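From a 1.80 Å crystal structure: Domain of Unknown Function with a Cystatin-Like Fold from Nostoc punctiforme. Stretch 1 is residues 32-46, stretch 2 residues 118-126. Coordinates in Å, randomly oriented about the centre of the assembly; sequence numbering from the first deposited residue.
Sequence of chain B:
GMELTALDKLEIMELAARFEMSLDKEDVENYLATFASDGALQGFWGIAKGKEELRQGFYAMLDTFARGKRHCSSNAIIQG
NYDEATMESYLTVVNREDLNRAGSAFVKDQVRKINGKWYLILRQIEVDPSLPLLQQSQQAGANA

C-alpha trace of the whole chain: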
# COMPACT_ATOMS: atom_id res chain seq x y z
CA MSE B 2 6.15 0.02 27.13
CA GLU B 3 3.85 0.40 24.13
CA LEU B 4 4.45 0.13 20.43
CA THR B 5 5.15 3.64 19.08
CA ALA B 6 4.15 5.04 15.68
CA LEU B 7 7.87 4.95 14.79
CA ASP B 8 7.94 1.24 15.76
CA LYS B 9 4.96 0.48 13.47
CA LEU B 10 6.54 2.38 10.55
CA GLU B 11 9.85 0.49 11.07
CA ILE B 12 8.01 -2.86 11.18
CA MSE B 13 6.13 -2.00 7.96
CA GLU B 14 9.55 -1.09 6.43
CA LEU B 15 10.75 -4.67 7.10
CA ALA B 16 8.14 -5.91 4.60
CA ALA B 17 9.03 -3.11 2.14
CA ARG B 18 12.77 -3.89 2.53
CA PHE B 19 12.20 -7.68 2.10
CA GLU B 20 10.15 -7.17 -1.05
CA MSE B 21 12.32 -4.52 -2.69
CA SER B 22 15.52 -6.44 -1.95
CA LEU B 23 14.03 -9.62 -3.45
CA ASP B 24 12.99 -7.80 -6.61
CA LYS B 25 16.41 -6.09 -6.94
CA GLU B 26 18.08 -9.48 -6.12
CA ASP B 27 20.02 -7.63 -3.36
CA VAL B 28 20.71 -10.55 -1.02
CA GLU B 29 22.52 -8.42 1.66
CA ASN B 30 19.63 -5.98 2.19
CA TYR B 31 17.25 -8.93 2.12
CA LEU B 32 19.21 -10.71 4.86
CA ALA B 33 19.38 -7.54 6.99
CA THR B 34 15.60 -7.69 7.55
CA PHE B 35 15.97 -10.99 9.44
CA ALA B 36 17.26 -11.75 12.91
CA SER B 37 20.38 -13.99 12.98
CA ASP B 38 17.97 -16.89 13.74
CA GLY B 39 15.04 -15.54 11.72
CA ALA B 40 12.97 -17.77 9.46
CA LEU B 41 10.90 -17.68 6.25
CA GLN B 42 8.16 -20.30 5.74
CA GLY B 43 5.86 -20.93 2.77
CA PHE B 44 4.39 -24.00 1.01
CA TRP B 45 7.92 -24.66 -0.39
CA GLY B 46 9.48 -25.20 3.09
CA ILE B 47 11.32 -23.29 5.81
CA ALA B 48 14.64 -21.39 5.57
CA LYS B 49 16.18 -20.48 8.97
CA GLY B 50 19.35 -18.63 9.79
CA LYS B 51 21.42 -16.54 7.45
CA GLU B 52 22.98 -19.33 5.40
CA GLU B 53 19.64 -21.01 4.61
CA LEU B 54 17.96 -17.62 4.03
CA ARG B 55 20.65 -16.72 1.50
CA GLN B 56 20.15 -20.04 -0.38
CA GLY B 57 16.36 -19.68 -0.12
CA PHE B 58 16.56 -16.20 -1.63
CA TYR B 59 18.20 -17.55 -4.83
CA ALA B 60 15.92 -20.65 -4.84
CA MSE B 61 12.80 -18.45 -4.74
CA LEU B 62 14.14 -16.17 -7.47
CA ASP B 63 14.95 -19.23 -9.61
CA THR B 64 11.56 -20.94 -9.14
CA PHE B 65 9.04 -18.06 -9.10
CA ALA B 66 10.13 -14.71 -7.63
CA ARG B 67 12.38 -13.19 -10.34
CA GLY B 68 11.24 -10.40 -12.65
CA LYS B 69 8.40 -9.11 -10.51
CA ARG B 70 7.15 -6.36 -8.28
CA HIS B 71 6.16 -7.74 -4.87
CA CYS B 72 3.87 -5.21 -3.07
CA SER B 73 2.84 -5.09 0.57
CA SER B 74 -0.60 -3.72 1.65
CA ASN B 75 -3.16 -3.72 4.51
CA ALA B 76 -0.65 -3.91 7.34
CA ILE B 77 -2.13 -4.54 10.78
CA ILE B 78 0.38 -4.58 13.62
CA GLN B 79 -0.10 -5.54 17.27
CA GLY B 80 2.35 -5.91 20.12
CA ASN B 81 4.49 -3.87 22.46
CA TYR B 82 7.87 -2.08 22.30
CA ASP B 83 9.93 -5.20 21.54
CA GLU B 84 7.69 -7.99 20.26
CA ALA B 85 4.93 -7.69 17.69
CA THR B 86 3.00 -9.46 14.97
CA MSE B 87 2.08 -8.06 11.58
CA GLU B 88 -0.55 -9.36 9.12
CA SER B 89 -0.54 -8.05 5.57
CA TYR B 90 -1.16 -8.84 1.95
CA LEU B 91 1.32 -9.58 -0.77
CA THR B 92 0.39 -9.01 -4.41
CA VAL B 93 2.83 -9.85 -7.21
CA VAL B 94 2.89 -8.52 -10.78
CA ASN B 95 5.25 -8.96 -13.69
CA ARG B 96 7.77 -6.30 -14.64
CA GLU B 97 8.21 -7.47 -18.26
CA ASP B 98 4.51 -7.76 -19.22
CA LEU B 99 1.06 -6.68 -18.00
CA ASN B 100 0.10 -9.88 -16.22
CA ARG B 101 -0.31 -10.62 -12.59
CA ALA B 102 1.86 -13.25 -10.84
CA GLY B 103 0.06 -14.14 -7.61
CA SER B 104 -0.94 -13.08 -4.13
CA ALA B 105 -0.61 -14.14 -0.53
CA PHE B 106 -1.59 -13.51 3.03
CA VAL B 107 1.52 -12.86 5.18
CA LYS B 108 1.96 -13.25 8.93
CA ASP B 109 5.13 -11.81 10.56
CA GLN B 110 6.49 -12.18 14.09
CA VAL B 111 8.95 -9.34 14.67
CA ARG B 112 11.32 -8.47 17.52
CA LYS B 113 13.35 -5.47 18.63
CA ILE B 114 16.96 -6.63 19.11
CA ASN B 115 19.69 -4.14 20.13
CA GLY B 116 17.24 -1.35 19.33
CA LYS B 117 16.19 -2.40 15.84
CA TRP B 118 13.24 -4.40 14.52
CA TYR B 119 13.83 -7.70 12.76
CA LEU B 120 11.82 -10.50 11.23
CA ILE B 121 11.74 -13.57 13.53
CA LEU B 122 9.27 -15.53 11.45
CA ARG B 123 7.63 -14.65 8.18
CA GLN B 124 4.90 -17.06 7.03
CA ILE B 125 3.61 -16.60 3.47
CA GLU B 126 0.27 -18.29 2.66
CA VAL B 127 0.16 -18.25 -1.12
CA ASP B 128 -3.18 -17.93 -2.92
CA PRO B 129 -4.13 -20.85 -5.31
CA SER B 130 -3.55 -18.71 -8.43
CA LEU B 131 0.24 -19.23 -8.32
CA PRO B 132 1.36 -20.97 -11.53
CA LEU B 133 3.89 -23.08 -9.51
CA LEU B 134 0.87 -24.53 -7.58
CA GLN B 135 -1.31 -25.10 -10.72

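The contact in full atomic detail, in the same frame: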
# COMPACT_ATOMS: atom_id res chain seq x y z
N LEU B 32 18.80 -10.02 3.64
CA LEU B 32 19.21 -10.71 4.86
C LEU B 32 19.16 -9.83 6.09
O LEU B 32 18.84 -10.31 7.16
CB LEU B 32 20.61 -11.35 4.69
CG LEU B 32 20.67 -12.55 3.75
CD1 LEU B 32 22.19 -12.89 3.45
CD2 LEU B 32 19.83 -13.78 4.27
N ALA B 33 19.42 -8.54 5.91
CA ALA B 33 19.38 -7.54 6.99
C ALA B 33 18.04 -7.40 7.70
O ALA B 33 17.95 -6.89 8.84
CB ALA B 33 19.78 -6.20 6.40
N THR B 34 16.96 -7.74 6.99
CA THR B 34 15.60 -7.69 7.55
C THR B 34 15.34 -8.81 8.57
O THR B 34 14.42 -8.69 9.37
CB THR B 34 14.49 -7.77 6.45
OG1 THR B 34 14.42 -9.09 5.89
CG2 THR B 34 14.73 -6.70 5.37
N PHE B 35 16.14 -9.87 8.56
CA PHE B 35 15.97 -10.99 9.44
C PHE B 35 16.88 -10.96 10.65
O PHE B 35 18.06 -10.58 10.55
CB PHE B 35 16.25 -12.33 8.73
CG PHE B 35 15.17 -12.75 7.79
CD1 PHE B 35 14.10 -13.51 8.24
CD2 PHE B 35 15.22 -12.38 6.44
CE1 PHE B 35 13.10 -13.88 7.39
CE2 PHE B 35 14.20 -12.74 5.58
CZ PHE B 35 13.14 -13.50 6.06
N ALA B 36 16.37 -11.47 11.77
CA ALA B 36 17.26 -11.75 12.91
C ALA B 36 18.27 -12.82 12.49
O ALA B 36 18.03 -13.56 11.50
CB ALA B 36 16.44 -12.23 14.14
N SER B 37 19.38 -12.96 13.24
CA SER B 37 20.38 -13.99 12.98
C SER B 37 19.71 -15.34 12.91
O SER B 37 20.10 -16.11 12.07
CB SER B 37 21.50 -14.01 14.04
OG SER B 37 20.90 -14.14 15.32
N ASP B 38 18.68 -15.60 13.72
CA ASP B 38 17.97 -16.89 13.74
C ASP B 38 16.55 -16.78 13.17
O ASP B 38 15.69 -17.61 13.48
CB ASP B 38 17.97 -17.53 15.16
CG ASP B 38 17.38 -16.62 16.24
OD1 ASP B 38 17.28 -15.40 16.01
OD2 ASP B 38 17.01 -17.12 17.31
N GLY B 39 16.32 -15.77 12.33
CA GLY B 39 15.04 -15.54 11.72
C GLY B 39 14.71 -16.59 10.69
O GLY B 39 15.61 -17.22 10.17
N ALA B 40 13.41 -16.73 10.37
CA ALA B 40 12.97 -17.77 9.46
C ALA B 40 11.92 -17.27 8.49
O ALA B 40 11.20 -16.31 8.79
CB ALA B 40 12.41 -18.96 10.23
N LEU B 41 11.90 -17.90 7.31
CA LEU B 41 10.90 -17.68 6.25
C LEU B 41 10.26 -19.03 5.94
O LEU B 41 10.99 -20.00 5.61
CB LEU B 41 11.52 -17.16 4.96
CG LEU B 41 10.56 -16.94 3.76
CD1 LEU B 41 9.40 -16.03 4.07
CD2 LEU B 41 11.31 -16.41 2.53
N GLN B 42 8.92 -19.09 6.06
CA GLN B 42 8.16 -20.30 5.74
C GLN B 42 7.09 -20.01 4.71
O GLN B 42 6.37 -19.05 4.83
CB GLN B 42 7.45 -20.83 6.99
CG GLN B 42 6.74 -22.16 6.80
CD GLN B 42 6.25 -22.73 8.10
OE1 GLN B 42 5.99 -21.99 9.07
NE2 GLN B 42 6.13 -24.06 8.14
N GLY B 43 6.95 -20.93 3.75
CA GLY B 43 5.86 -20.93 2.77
C GLY B 43 5.57 -22.39 2.41
O GLY B 43 6.13 -23.30 3.02
N PHE B 44 4.71 -22.64 1.42
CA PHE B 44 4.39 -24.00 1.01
C PHE B 44 5.63 -24.79 0.62
O PHE B 44 5.64 -25.99 0.75
CB PHE B 44 3.34 -24.03 -0.14
CG PHE B 44 3.86 -23.49 -1.46
CD1 PHE B 44 4.56 -24.33 -2.35
CD2 PHE B 44 3.64 -22.18 -1.82
CE1 PHE B 44 5.05 -23.83 -3.55
CE2 PHE B 44 4.12 -21.67 -3.00
CZ PHE B 44 4.84 -22.50 -3.88
N TRP B 45 6.64 -24.09 0.08
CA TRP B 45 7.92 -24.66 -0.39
C TRP B 45 8.87 -25.20 0.71
O TRP B 45 9.81 -25.96 0.41
CB TRP B 45 8.66 -23.63 -1.28
CG TRP B 45 8.97 -22.39 -0.55
CD1 TRP B 45 9.98 -22.19 0.35
CD2 TRP B 45 8.18 -21.21 -0.55
NE1 TRP B 45 9.87 -20.94 0.88
CE2 TRP B 45 8.77 -20.31 0.36
CE3 TRP B 45 6.99 -20.83 -1.20
CZ2 TRP B 45 8.26 -19.03 0.59
CZ3 TRP B 45 6.48 -19.57 -0.98
CH2 TRP B 45 7.10 -18.68 -0.09
N GLY B 46 8.66 -24.78 1.96
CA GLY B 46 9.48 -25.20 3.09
C GLY B 46 9.82 -24.01 3.97
O GLY B 46 9.20 -22.93 3.86
N TRP B 118 14.21 -3.34 14.79
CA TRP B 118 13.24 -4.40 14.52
C TRP B 118 13.76 -5.34 13.44
O TRP B 118 14.39 -4.91 12.45
CB TRP B 118 11.88 -3.87 14.09
CG TRP B 118 11.16 -3.16 15.15
CD1 TRP B 118 11.16 -1.83 15.37
CD2 TRP B 118 10.31 -3.74 16.14
NE1 TRP B 118 10.33 -1.53 16.43
CE2 TRP B 118 9.81 -2.69 16.93
CE3 TRP B 118 9.95 -5.05 16.45
CZ2 TRP B 118 8.94 -2.90 18.03
CZ3 TRP B 118 9.07 -5.28 17.53
CH2 TRP B 118 8.59 -4.21 18.31
N TYR B 119 13.48 -6.62 13.66
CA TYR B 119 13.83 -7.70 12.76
C TYR B 119 12.74 -8.72 12.61
O TYR B 119 11.94 -8.93 13.52
CB TYR B 119 15.02 -8.50 13.33
CG TYR B 119 16.27 -7.73 13.42
CD1 TYR B 119 17.13 -7.62 12.31
CD2 TYR B 119 16.61 -7.07 14.58
CE1 TYR B 119 18.30 -6.89 12.40
CE2 TYR B 119 17.78 -6.32 14.68
CZ TYR B 119 18.63 -6.24 13.60
OH TYR B 119 19.75 -5.47 13.73
N LEU B 120 12.67 -9.35 11.44
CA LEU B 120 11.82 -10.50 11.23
C LEU B 120 12.31 -11.74 12.00
O LEU B 120 13.47 -12.20 11.82
CB LEU B 120 11.78 -10.84 9.72
CG LEU B 120 11.06 -9.86 8.78
CD1 LEU B 120 11.36 -10.24 7.33
CD2 LEU B 120 9.56 -9.85 9.02
N ILE B 121 11.46 -12.29 12.87
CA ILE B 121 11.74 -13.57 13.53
C ILE B 121 11.16 -14.72 12.71
O ILE B 121 11.77 -15.79 12.56
CB ILE B 121 11.13 -13.64 14.96
CG1 ILE B 121 11.76 -12.54 15.85
CG2 ILE B 121 11.27 -15.09 15.56
CD1 ILE B 121 13.29 -12.62 16.01
N LEU B 122 9.92 -14.54 12.25
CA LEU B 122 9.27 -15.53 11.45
C LEU B 122 8.32 -14.89 10.51
O LEU B 122 7.37 -14.22 10.92
CB LEU B 122 8.48 -16.52 12.31
CG LEU B 122 7.67 -17.58 11.56
CD1 LEU B 122 8.55 -18.42 10.64
CD2 LEU B 122 7.00 -18.47 12.55
N ARG B 123 8.55 -15.09 9.22
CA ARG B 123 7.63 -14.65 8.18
C ARG B 123 7.02 -15.89 7.56
O ARG B 123 7.75 -16.76 7.07
CB ARG B 123 8.34 -13.76 7.15
CG ARG B 123 7.50 -13.57 5.90
CD ARG B 123 8.02 -12.52 4.99
NE ARG B 123 7.46 -11.24 5.40
CZ ARG B 123 7.13 -10.25 4.58
NH1 ARG B 123 7.35 -10.30 3.27
NH2 ARG B 123 6.57 -9.17 5.08
N GLN B 124 5.68 -15.97 7.60
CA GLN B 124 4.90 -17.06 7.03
C GLN B 124 4.06 -16.51 5.89
O GLN B 124 3.24 -15.60 6.11
CB GLN B 124 4.00 -17.71 8.08
CG GLN B 124 4.81 -18.54 9.07
CD GLN B 124 3.97 -19.06 10.20
OE1 GLN B 124 3.37 -18.28 10.90
NE2 GLN B 124 4.01 -20.36 10.44
N ILE B 125 4.31 -17.00 4.69
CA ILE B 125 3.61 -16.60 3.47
C ILE B 125 2.63 -17.71 3.09
O ILE B 125 3.04 -18.86 2.92
CB ILE B 125 4.61 -16.33 2.32
CG1 ILE B 125 5.64 -15.27 2.75
CG2 ILE B 125 3.85 -15.89 1.07
CD1 ILE B 125 6.65 -14.85 1.75
N GLU B 126 1.35 -17.36 2.98
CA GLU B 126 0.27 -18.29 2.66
C GLU B 126 -0.19 -17.90 1.28
O GLU B 126 -0.99 -16.99 1.13
CB GLU B 126 -0.83 -18.18 3.72
CG GLU B 126 -0.32 -18.51 5.12
CD GLU B 126 -1.39 -18.52 6.21
OE1 GLU B 126 -2.54 -18.06 5.98
OE2 GLU B 126 -1.07 -18.98 7.34
O HOH W 1 16.21 -5.14 10.17
O HOH W 2 2.46 -20.67 1.13

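Two segments whose touching residues are at least eighty apart in sequence lie side by side here as parallel strands. Each is interrupted by a corner, at Ser37 and Asp38 in the first and at Ile121 in the second, so the pairing falls into two parts. Beyond the corners, Gly39 to Gly43 runs beside Leu122 to Glu126, the strand axes 12° apart and 4.8 Å at closest approach.

In the first part, Leu120 bonds through both its N and its O: its N donates to Thr34 O (2.8 Å), and its O accepts from Ala36 N (3.0 Å), both nearly straight. This is the parallel pattern, in which one residue reaches two neighbours that flank its partner, here Phe35. A type I turn from Ala36 to Gly39, closed by Gly39 N to Ala36 O at 2.9 Å, carries the first chain round its corner. Pairing resumes with Ala40 N to Ile121 O (2.9 Å), the most bent of the backbone bonds between the stretches at 139°. The ladder then continues with Arg123 N to Ala40 O (2.9 Å), Gln42 N to Arg123 O (2.8 Å) and Ile125 N to Gln42 O (2.9 Å). CA-H···O contacts supplement it, such as Gln124 CA to Gln42 O at 3.3 Å. Past the last rung, a water donates to Ile125 O (2.6 Å from its oxygen) and accepts from Phe44 N (3.0 Å), bridging the chains as the first enters its turn.

Glycine suits position 39 because the corner brings the chains very close: an ideal CB on Gly39 would lie 2.6 Å from Leu120 O, a clash. At Gly43 the obstacle is within its own stretch, since a CB would come 2.3 Å from Trp45 CH2. The Trp45 ring thus occupies that space, with CH2 4.2 Å from Ile125 CB.

Side chains alternate between the faces of the sheet. Phe35, Leu120, Leu41 and Arg123 share one face. Leu120 CD1 sits over the Phe35 ring, 4.0 Å from its centroid and 15° off the normal, a CH-pi contact suited to a branched aliphatic chain beside a flat aromatic. Leu41 CD1 packs against Arg123 CG (3.6 Å) and Ile125 CD1 (3.8 Å). Arginine serves here because its methylene stem gives Leu41 an apolar surface, while its guanidinium leads away to hydrogen bonds elsewhere in the structure.

The other face carries Ala40, Leu122, Gln42 and Gln124. The methyl of Ala40 meets the end of the Leu122 side chain, CB to CD1 being 3.9 Å. Farther along, the two glutamines pair through their amides, Gln124 NE2 donating to Gln42 OE1 at 2.9 Å. Both residues are partly exposed, so polar ends suit them, and their long chains allow the amides to meet.

Nearer the corner, Ala36 CB touches Ile121 CD1 (3.7 Å) and Tyr119 CB (4.1 Å), its methyl being enough to make both apolar contacts. The Tyr119 ring presents its edge to Ala33 O, 3.6 Å from CE1. Together the stretches bury 759 Å².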